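Local coordinates for Sel1 repeat family protein (Pseudomonas aeruginosa, PDB 6LCH) that probably serves as an immunity protein of the type VI secretion system, protecting the cell against the effector PldB through a Sel1-repeat helical scaffold, at residues 41-46 and 66-71; 90-95 and 113-118; 141-146 and 154-159. All coordinates share one frame; numbering follows the deposited sequence.

Contact 1: residues 41-46 and 66-71; sequences RPWPRI and ANLYRT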
loop_
_atom_site.group_PDB
_atom_site.type_symbol
_atom_site.label_atom_id
_atom_site.label_comp_id
_atom_site.label_asym_id
_atom_site.label_seq_id
_atom_site.Cartn_x
_atom_site.Cartn_y
_atom_site.Cartn_z
ATOM N N ARG A 41 -13.323 18.051 9.421
ATOM C CA ARG A 41 -14.245 17.811 8.332
ATOM C C ARG A 41 -15.647 17.521 8.850
ATOM O O ARG A 41 -15.854 17.305 10.045
ATOM C CB ARG A 41 -13.669 16.684 7.486
ATOM C CG ARG A 41 -12.308 17.073 6.918
ATOM C CD ARG A 41 -11.279 15.969 7.070
ATOM N NE ARG A 41 -10.590 16.032 8.355
ATOM C CZ ARG A 41 -9.405 15.481 8.591
ATOM N NH1 ARG A 41 -8.846 15.587 9.790
ATOM N NH2 ARG A 41 -8.774 14.826 7.627
ATOM N N PRO A 42 -16.659 17.558 7.969
ATOM C CA PRO A 42 -18.017 17.212 8.408
ATOM C C PRO A 42 -18.150 15.719 8.657
ATOM O O PRO A 42 -18.614 14.981 7.787
ATOM C CB PRO A 42 -18.889 17.667 7.233
ATOM C CG PRO A 42 -17.992 17.526 6.043
ATOM C CD PRO A 42 -16.618 17.902 6.534
ATOM N N TRP A 43 -17.747 15.267 9.842
ATOM C CA TRP A 43 -17.706 13.832 10.103
ATOM C C TRP A 43 -19.074 13.161 10.090
ATOM O O TRP A 43 -19.178 12.061 9.517
ATOM C CB TRP A 43 -16.971 13.574 11.424
ATOM C CG TRP A 43 -15.516 13.833 11.291
ATOM C CD1 TRP A 43 -14.804 14.819 11.893
ATOM C CD2 TRP A 43 -14.592 13.110 10.470
ATOM N NE1 TRP A 43 -13.486 14.750 11.512
ATOM C CE2 TRP A 43 -13.331 13.708 10.637
ATOM C CE3 TRP A 43 -14.708 12.008 9.615
ATOM C CZ2 TRP A 43 -12.193 13.246 9.985
ATOM C CZ3 TRP A 43 -13.577 11.548 8.967
ATOM C CH2 TRP A 43 -12.336 12.166 9.156
ATOM N N PRO A 44 -20.137 13.719 10.688
ATOM C CA PRO A 44 -21.460 13.096 10.511
ATOM C C PRO A 44 -21.839 12.910 9.054
ATOM O O PRO A 44 -22.427 11.880 8.695
ATOM C CB PRO A 44 -22.401 14.070 11.232
ATOM C CG PRO A 44 -21.548 14.696 12.274
ATOM C CD PRO A 44 -20.194 14.844 11.641
ATOM N N ARG A 45 -21.500 13.873 8.194
ATOM C CA ARG A 45 -21.789 13.715 6.773
ATOM C C ARG A 45 -20.887 12.664 6.134
ATOM O O ARG A 45 -21.353 11.848 5.330
ATOM C CB ARG A 45 -21.644 15.051 6.051
ATOM C CG ARG A 45 -21.772 14.940 4.544
ATOM C CD ARG A 45 -21.766 16.307 3.889
ATOM N NE ARG A 45 -22.379 16.284 2.562
ATOM C CZ ARG A 45 -23.686 16.179 2.338
ATOM N NH1 ARG A 45 -24.536 16.098 3.354
ATOM N NH2 ARG A 45 -24.146 16.164 1.093
ATOM N N ILE A 46 -19.594 12.678 6.469
ATOM C CA ILE A 46 -18.669 11.694 5.910
ATOM C C ILE A 46 -19.144 10.284 6.235
ATOM O O ILE A 46 -19.186 9.408 5.364
ATOM C CB ILE A 46 -17.241 11.944 6.430
ATOM C CG1 ILE A 46 -16.701 13.266 5.887
ATOM C CG2 ILE A 46 -16.316 10.804 6.045
ATOM C CD1 ILE A 46 -15.444 13.725 6.582
ATOM N N ALA A 66 -14.635 1.435 7.961
ATOM C CA ALA A 66 -14.165 0.595 9.056
ATOM C C ALA A 66 -12.830 1.086 9.599
ATOM O O ALA A 66 -12.568 0.983 10.803
ATOM C CB ALA A 66 -14.053 -0.854 8.594
ATOM N N ASN A 67 -11.968 1.622 8.732
ATOM C CA ASN A 67 -10.720 2.181 9.237
ATOM C C ASN A 67 -10.980 3.347 10.177
ATOM O O ASN A 67 -10.204 3.567 11.106
ATOM C CB ASN A 67 -9.804 2.626 8.098
ATOM C CG ASN A 67 -8.379 2.870 8.572
ATOM O OD1 ASN A 67 -7.757 1.997 9.178
ATOM N ND2 ASN A 67 -7.864 4.070 8.323
ATOM N N LEU A 68 -12.062 4.098 9.958
ATOM C CA LEU A 68 -12.445 5.133 10.915
ATOM C C LEU A 68 -12.927 4.517 12.228
ATOM O O LEU A 68 -12.549 4.972 13.314
ATOM C CB LEU A 68 -13.525 6.037 10.316
ATOM C CG LEU A 68 -13.285 6.640 8.927
ATOM C CD1 LEU A 68 -14.387 7.632 8.572
ATOM C CD2 LEU A 68 -11.917 7.300 8.837
ATOM N N TYR A 69 -13.769 3.479 12.144
ATOM C CA TYR A 69 -14.314 2.852 13.348
ATOM C C TYR A 69 -13.277 1.991 14.061
ATOM O O TYR A 69 -13.265 1.924 15.297
ATOM C CB TYR A 69 -15.530 1.996 12.997
ATOM C CG TYR A 69 -16.779 2.761 12.628
ATOM C CD1 TYR A 69 -17.244 3.806 13.414
ATOM C CD2 TYR A 69 -17.505 2.423 11.498
ATOM C CE1 TYR A 69 -18.397 4.497 13.074
ATOM C CE2 TYR A 69 -18.651 3.101 11.154
ATOM C CZ TYR A 69 -19.090 4.141 11.940
ATOM O OH TYR A 69 -20.240 4.818 11.588
ATOM N N ARG A 70 -12.427 1.289 13.305
ATOM C CA ARG A 70 -11.430 0.418 13.921
ATOM C C ARG A 70 -10.482 1.217 14.803
ATOM O O ARG A 70 -10.218 0.848 15.954
ATOM C CB ARG A 70 -10.652 -0.331 12.843
ATOM C CG ARG A 70 -9.574 -1.245 13.377
ATOM C CD ARG A 70 -8.735 -1.787 12.241
ATOM N NE ARG A 70 -7.780 -0.793 11.768
ATOM C CZ ARG A 70 -6.685 -0.444 12.432
ATOM N NH1 ARG A 70 -6.411 -1.010 13.599
ATOM N NH2 ARG A 70 -5.865 0.474 11.933
ATOM N N THR A 71 -9.944 2.303 14.264
ATOM C CA THR A 71 -9.255 3.305 15.059
ATOM C C THR A 71 -10.308 4.236 15.654
ATOM O O THR A 71 -11.510 3.965 15.613
ATOM C CB THR A 71 -8.247 4.057 14.196
ATOM O OG1 THR A 71 -7.336 4.781 15.026
ATOM C CG2 THR A 71 -8.965 5.024 13.317
#
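Chi1 of -71° at Trp-43 and -51° at Leu-68 sets each CG anti to its own carbonyl carbon, and the ring and the branched end meet between the two helices. The touch is made by Leu-68 CD1. It lies 4.0 Å from Trp-43 CZ3, on the six-membered part of the indole, and approaches the ring obliquely. The same methyl is 4.5 Å from Ile-46 CG2, a looser contact. Leu-68 therefore meets two residues from neighbouring turns of helix 43-55. Ile-46 also packs on the indole from within its own helix: its CD1 sits 3.5 Å above the Trp-43 ring plane, offset toward the rim. Trp-43 CZ2 lies 3.5 Å above the plane of the Arg-41 guanidinium, offset toward its rim. Outside the segments, Trp-73 packs edge-to-face with Trp-43 and also touches Leu-68. Ile-46 leans on Leu-34 of helix 22-34. All three touching residues are buried, and the contact between them is purely apolar. It joins the start of helix 43-55, with Pro-42 at the N-cap, to the end of helix 59-70. Such pairing of consecutive helices is characteristic of the alpha-helical hairpins of Sel1 and other TPR-like repeats.

Contact 2: residues 90-95 and 113-118; sequences KMIDLD and VKNPAT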
loop_
_atom_site.group_PDB
_atom_site.type_symbol
_atom_site.label_atom_id
_atom_site.label_comp_id
_atom_site.label_asym_id
_atom_site.label_seq_id
_atom_site.Cartn_x
_atom_site.Cartn_y
_atom_site.Cartn_z
ATOM N N LYS A 90 -19.016 -7.972 5.853
ATOM C CA LYS A 90 -19.738 -7.690 4.618
ATOM C C LYS A 90 -18.802 -7.728 3.418
ATOM O O LYS A 90 -19.193 -8.170 2.333
ATOM C CB LYS A 90 -20.446 -6.337 4.718
ATOM C CG LYS A 90 -21.558 -6.304 5.760
ATOM C CD LYS A 90 -21.873 -4.878 6.197
ATOM C CE LYS A 90 -22.420 -4.844 7.618
ATOM N NZ LYS A 90 -23.659 -5.651 7.781
ATOM N N MET A 91 -17.558 -7.271 3.594
ATOM C CA MET A 91 -16.562 -7.380 2.531
ATOM C C MET A 91 -16.285 -8.836 2.198
ATOM O O MET A 91 -16.195 -9.216 1.025
ATOM C CB MET A 91 -15.264 -6.690 2.954
ATOM C CG MET A 91 -15.388 -5.207 3.157
ATOM S SD MET A 91 -13.805 -4.377 3.081
ATOM C CE MET A 91 -13.605 -3.922 4.738
ATOM N N ILE A 92 -16.120 -9.659 3.231
ATOM C CA ILE A 92 -15.872 -11.082 3.032
ATOM C C ILE A 92 -17.082 -11.747 2.380
ATOM O O ILE A 92 -16.937 -12.619 1.512
ATOM C CB ILE A 92 -15.504 -11.732 4.379
ATOM C CG1 ILE A 92 -14.088 -11.327 4.791
ATOM C CG2 ILE A 92 -15.649 -13.235 4.312
ATOM C CD1 ILE A 92 -13.645 -11.902 6.126
ATOM N N ASP A 93 -18.293 -11.329 2.769
ATOM C CA ASP A 93 -19.505 -11.882 2.166
ATOM C C ASP A 93 -19.506 -11.715 0.655
ATOM O O ASP A 93 -20.029 -12.574 -0.066
ATOM C CB ASP A 93 -20.743 -11.214 2.759
ATOM C CG ASP A 93 -21.064 -11.710 4.146
ATOM O OD1 ASP A 93 -20.428 -12.685 4.595
ATOM O OD2 ASP A 93 -21.959 -11.123 4.789
ATOM N N LEU A 94 -18.939 -10.617 0.160
ATOM C CA LEU A 94 -18.782 -10.382 -1.266
ATOM C C LEU A 94 -17.491 -10.972 -1.817
ATOM O O LEU A 94 -17.174 -10.743 -2.989
ATOM C CB LEU A 94 -18.827 -8.882 -1.558
ATOM C CG LEU A 94 -20.120 -8.137 -1.215
ATOM C CD1 LEU A 94 -19.901 -6.637 -1.305
ATOM C CD2 LEU A 94 -21.259 -8.579 -2.133
ATOM N N ASP A 95 -16.741 -11.710 -0.997
ATOM C CA ASP A 95 -15.461 -12.300 -1.397
ATOM C C ASP A 95 -14.460 -11.238 -1.851
ATOM O O ASP A 95 -13.654 -11.467 -2.757
ATOM C CB ASP A 95 -15.652 -13.363 -2.480
ATOM C CG ASP A 95 -14.654 -14.498 -2.355
ATOM O OD1 ASP A 95 -14.201 -15.020 -3.393
ATOM O OD2 ASP A 95 -14.313 -14.852 -1.208
ATOM N N VAL A 113 -8.649 -19.586 9.372
ATOM C CA VAL A 113 -8.871 -20.996 9.049
ATOM C C VAL A 113 -10.246 -21.447 9.527
ATOM O O VAL A 113 -10.892 -22.290 8.890
ATOM C CB VAL A 113 -7.739 -21.861 9.644
ATOM C CG1 VAL A 113 -8.126 -23.336 9.680
ATOM C CG2 VAL A 113 -6.457 -21.672 8.848
ATOM N N LYS A 114 -10.730 -20.872 10.628
ATOM C CA LYS A 114 -12.057 -21.210 11.129
ATOM C C LYS A 114 -13.164 -20.652 10.240
ATOM O O LYS A 114 -14.226 -21.274 10.114
ATOM C CB LYS A 114 -12.216 -20.689 12.560
ATOM C CG LYS A 114 -10.930 -20.736 13.378
ATOM C CD LYS A 114 -10.940 -19.708 14.499
ATOM C CE LYS A 114 -12.008 -20.019 15.535
ATOM N NZ LYS A 114 -12.008 -19.025 16.647
ATOM N N ASN A 115 -12.936 -19.500 9.618
ATOM C CA ASN A 115 -13.986 -18.835 8.853
ATOM C C ASN A 115 -14.321 -19.630 7.593
ATOM O O ASN A 115 -13.414 -19.995 6.837
ATOM C CB ASN A 115 -13.553 -17.417 8.485
ATOM C CG ASN A 115 -14.691 -16.588 7.926
ATOM O OD1 ASN A 115 -15.178 -16.845 6.824
ATOM N ND2 ASN A 115 -15.126 -15.589 8.685
ATOM N N PRO A 116 -15.603 -19.901 7.323
ATOM C CA PRO A 116 -15.950 -20.699 6.133
ATOM C C PRO A 116 -15.540 -20.057 4.819
ATOM O O PRO A 116 -15.311 -20.776 3.838
ATOM C CB PRO A 116 -17.476 -20.840 6.235
ATOM C CG PRO A 116 -17.915 -19.742 7.149
ATOM C CD PRO A 116 -16.790 -19.556 8.124
ATOM N N ALA A 117 -15.427 -18.731 4.763
ATOM C CA ALA A 117 -15.125 -18.068 3.503
ATOM C C ALA A 117 -13.656 -18.152 3.112
ATOM O O ALA A 117 -13.321 -17.822 1.970
ATOM C CB ALA A 117 -15.553 -16.605 3.566
ATOM N N THR A 118 -12.773 -18.572 4.018
ATOM C CA THR A 118 -11.360 -18.675 3.684
ATOM C C THR A 118 -10.995 -20.014 3.066
ATOM O O THR A 118 -9.922 -20.125 2.457
ATOM C CB THR A 118 -10.495 -18.445 4.928
ATOM O OG1 THR A 118 -10.656 -19.540 5.841
ATOM C CG2 THR A 118 -10.882 -17.147 5.624
HETATM O O HOH W 1 -14.350 -17.720 -0.609
#
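A Schellman motif ends helix 81-93 here, and an Asx turn faces it from segment 113-118. In the first, Asp-95 has positive phi and is the C-prime residue; its N bonds to Ile-92 O at 2.7 Å, and Val-96 N bonds to Met-91 O. In the second, Asn-115 OD1 accepts from Ala-117 N at 2.8 Å. This donor lies in the carbonyl plane, and the N-H...O angle is 156°. Within this turn the Ala-117 methyl lies against the helix end. Ala-117 CB meets Ile-92 CG2 at 3.5 Å, tighter than usual for two carbons. Chi1 of -73° places that CG2 branch anti to the backbone N of Ile-92, and it is the branch that does the touching. Asn-115 OD1 is a more distant neighbour of Ile-92 CG2, at 4.4 Å. Ile-92 is buried further by Phe-100 and Met-103 of helix 97-107 and by Phe-123 of helix 123-129. The polar link runs through a water. It donates to Asp-95 OD2 at 2.9 Å and to Ala-117 O at 2.8 Å. One molecule thus serves both Asp-95 OD2 and Ala-117 O, which are 4.5 Å apart. The contact therefore pairs a close methyl-to-methyl touch with a water bridge. Two acceptors that could not bond to each other directly are joined by the water's two O-H groups, which probably also eases the repulsion between them.

Contact 3: residues 141-146 and 154-159; sequences KFYIYV and LAYTHC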
loop_
_atom_site.group_PDB
_atom_site.type_symbol
_atom_site.label_atom_id
_atom_site.label_comp_id
_atom_site.label_asym_id
_atom_site.label_seq_id
_atom_site.Cartn_x
_atom_site.Cartn_y
_atom_site.Cartn_z
ATOM N N LYS A 141 7.029 -9.551 3.837
ATOM C CA LYS A 141 7.830 -9.038 4.945
ATOM C C LYS A 141 8.157 -10.131 5.957
ATOM O O LYS A 141 9.260 -10.156 6.513
ATOM C CB LYS A 141 7.103 -7.874 5.616
ATOM C CG LYS A 141 7.170 -6.584 4.811
ATOM C CD LYS A 141 5.902 -5.755 4.952
ATOM C CE LYS A 141 5.829 -5.066 6.301
ATOM N NZ LYS A 141 4.795 -3.987 6.311
ATOM N N PHE A 142 7.209 -11.036 6.217
ATOM C CA PHE A 142 7.471 -12.134 7.144
ATOM C C PHE A 142 8.439 -13.142 6.538
ATOM O O PHE A 142 9.339 -13.641 7.226
ATOM C CB PHE A 142 6.156 -12.818 7.533
ATOM C CG PHE A 142 6.328 -14.037 8.402
ATOM C CD1 PHE A 142 6.446 -13.912 9.778
ATOM C CD2 PHE A 142 6.362 -15.307 7.849
ATOM C CE1 PHE A 142 6.604 -15.028 10.584
ATOM C CE2 PHE A 142 6.523 -16.429 8.650
ATOM C CZ PHE A 142 6.641 -16.289 10.018
ATOM N N TYR A 143 8.283 -13.434 5.247
ATOM C CA TYR A 143 9.084 -14.476 4.618
ATOM C C TYR A 143 10.515 -14.020 4.364
ATOM O O TYR A 143 11.454 -14.811 4.502
ATOM C CB TYR A 143 8.430 -14.914 3.312
ATOM C CG TYR A 143 7.236 -15.809 3.515
ATOM C CD1 TYR A 143 7.248 -16.799 4.488
ATOM C CD2 TYR A 143 6.102 -15.668 2.735
ATOM C CE1 TYR A 143 6.161 -17.624 4.676
ATOM C CE2 TYR A 143 5.007 -16.485 2.920
ATOM C CZ TYR A 143 5.043 -17.462 3.890
ATOM O OH TYR A 143 3.958 -18.282 4.077
ATOM N N ILE A 144 10.703 -12.761 3.968
ATOM C CA ILE A 144 12.044 -12.294 3.629
ATOM C C ILE A 144 12.917 -12.228 4.876
ATOM O O ILE A 144 14.041 -12.741 4.893
ATOM C CB ILE A 144 11.979 -10.933 2.915
ATOM C CG1 ILE A 144 11.310 -11.071 1.549
ATOM C CG2 ILE A 144 13.378 -10.340 2.749
ATOM C CD1 ILE A 144 10.837 -9.744 0.985
ATOM N N TYR A 145 12.405 -11.620 5.945
ATOM C CA TYR A 145 13.229 -11.283 7.101
ATOM C C TYR A 145 12.997 -12.197 8.300
ATOM O O TYR A 145 13.957 -12.756 8.839
ATOM C CB TYR A 145 12.988 -9.821 7.491
ATOM C CG TYR A 145 13.261 -8.837 6.370
ATOM C CD1 TYR A 145 14.551 -8.384 6.117
ATOM C CD2 TYR A 145 12.229 -8.357 5.572
ATOM C CE1 TYR A 145 14.807 -7.482 5.098
ATOM C CE2 TYR A 145 12.476 -7.450 4.552
ATOM C CZ TYR A 145 13.768 -7.014 4.322
ATOM O OH TYR A 145 14.029 -6.118 3.309
ATOM N N VAL A 146 11.749 -12.360 8.740
ATOM C CA VAL A 146 11.464 -13.171 9.920
ATOM C C VAL A 146 11.765 -14.627 9.606
ATOM O O VAL A 146 12.725 -15.205 10.128
ATOM C CB VAL A 146 10.008 -13.010 10.391
ATOM C CG1 VAL A 146 9.761 -13.875 11.621
ATOM C CG2 VAL A 146 9.706 -11.558 10.683
ATOM N N LEU A 154 9.923 -12.440 -1.794
ATOM C CA LEU A 154 10.181 -11.608 -2.966
ATOM C C LEU A 154 9.190 -11.904 -4.087
ATOM O O LEU A 154 8.783 -10.996 -4.819
ATOM C CB LEU A 154 11.612 -11.811 -3.467
ATOM C CG LEU A 154 12.721 -10.890 -2.938
ATOM C CD1 LEU A 154 12.351 -9.423 -3.117
ATOM C CD2 LEU A 154 13.072 -11.191 -1.500
ATOM N N ALA A 155 8.806 -13.171 -4.251
ATOM C CA ALA A 155 7.801 -13.505 -5.255
ATOM C C ALA A 155 6.466 -12.847 -4.929
ATOM O O ALA A 155 5.859 -12.188 -5.781
ATOM C CB ALA A 155 7.643 -15.022 -5.362
ATOM N N TYR A 156 5.990 -13.023 -3.695
ATOM C CA TYR A 156 4.728 -12.410 -3.295
ATOM C C TYR A 156 4.804 -10.894 -3.365
ATOM O O TYR A 156 3.851 -10.237 -3.794
ATOM C CB TYR A 156 4.351 -12.856 -1.887
ATOM C CG TYR A 156 3.806 -14.261 -1.835
ATOM C CD1 TYR A 156 3.348 -14.884 -2.984
ATOM C CD2 TYR A 156 3.750 -14.962 -0.640
ATOM C CE1 TYR A 156 2.848 -16.170 -2.944
ATOM C CE2 TYR A 156 3.255 -16.240 -0.588
ATOM C CZ TYR A 156 2.806 -16.843 -1.742
ATOM O OH TYR A 156 2.308 -18.122 -1.693
ATOM N N THR A 157 5.931 -10.321 -2.943
ATOM C CA THR A 157 6.097 -8.878 -3.054
ATOM C C THR A 157 6.149 -8.438 -4.510
ATOM O O THR A 157 5.689 -7.337 -4.840
ATOM C CB THR A 157 7.352 -8.432 -2.303
ATOM O OG1 THR A 157 7.469 -9.182 -1.091
ATOM C CG2 THR A 157 7.251 -6.964 -1.944
ATOM N N HIS A 158 6.685 -9.281 -5.398
ATOM C CA HIS A 158 6.674 -8.950 -6.820
ATOM C C HIS A 158 5.264 -9.029 -7.395
ATOM O O HIS A 158 4.896 -8.220 -8.254
ATOM C CB HIS A 158 7.634 -9.856 -7.587
ATOM C CG HIS A 158 9.011 -9.285 -7.733
ATOM N ND1 HIS A 158 9.316 -8.308 -8.656
ATOM C CD2 HIS A 158 10.159 -9.537 -7.061
ATOM C CE1 HIS A 158 10.595 -7.994 -8.556
ATOM N NE2 HIS A 158 11.129 -8.725 -7.595
ATOM N N CYS A 159 4.460 -9.990 -6.931
ATOM C CA CYS A 159 3.068 -10.062 -7.362
ATOM C C CYS A 159 2.313 -8.798 -6.974
ATOM O O CYS A 159 1.482 -8.297 -7.744
ATOM C CB CYS A 159 2.400 -11.296 -6.755
ATOM S SG CYS A 159 0.739 -11.639 -7.378
#
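Ile-144 and Leu-154 form the largest part of this contact, between the two roughly antiparallel helices of a Sel1-repeat hairpin. Helices 133-146 and 150-162 follow each other in the chain. Over the short segments their axes approach to 9.2 Å, with 145° between their N-to-C directions. Ile-144 has the most surface buried. Its CG1 lies 3.5 Å from Leu-154 CD2, and its CD1 lies 3.6 Å from the same methyl. The two side chains cross at about a right angle, and Leu-154 CD2 rests against the outer part of the isoleucine chain. Chi1 of -67° points the CG1 arm of Ile-144 anti to its carbonyl carbon, and chi2 of 162° keeps the arm extended, so CG1 and CD1 both lie against Leu-154 CD2. The CB of Leu-154 does not point straight across, and CD2 makes the touch. Tyr-175 of helix 166-178 touches both residues, so the next helix in the chain packs against this pair. The CD1 end of Ile-144 also lies 4.0 Å from Thr-157 OG1, a hydroxyl whose polar partner is the Gly-153 carbonyl O in its own helix. The second patch is a pair of tyrosines. Tyr-143 meets the edge of the Tyr-156 ring, near its plane, while Tyr-156 approaches the Tyr-143 ring obliquely. The two ring planes are strongly tilted against each other, so this is not a parallel stack. Helix 150-162 is tied twice to the N-terminal part of the chain, by a hydrogen bond of the buried Tyr-156 OH to Phe-8 N and by the Cys-159 to Cys-10 disulfide. The closest atoms of the tyrosine pair are Tyr-143 CE2 and Tyr-156 CE2, 3.9 Å apart.

The three contacts follow one another along the chain, each closing before the next opens. Contact 1 and contact 2 are joined through consecutive helices: 59-70 supplies one side of contact 1, and 81-93 one side of contact 2. Their centres are about 24 Å apart, with nearest atoms about 5 Å apart. Contact 3 belongs to a later Sel1 repeat. Its centre lies about 24 Å from that of contact 2 and about 32 Å from that of contact 1, and contacts 1 and 3 are on opposite sides of the chain's centre. None touches another. Contacts 1 and 3 are buried and pack helix on helix; contact 2 is partly buried and sets a turn against a helix end.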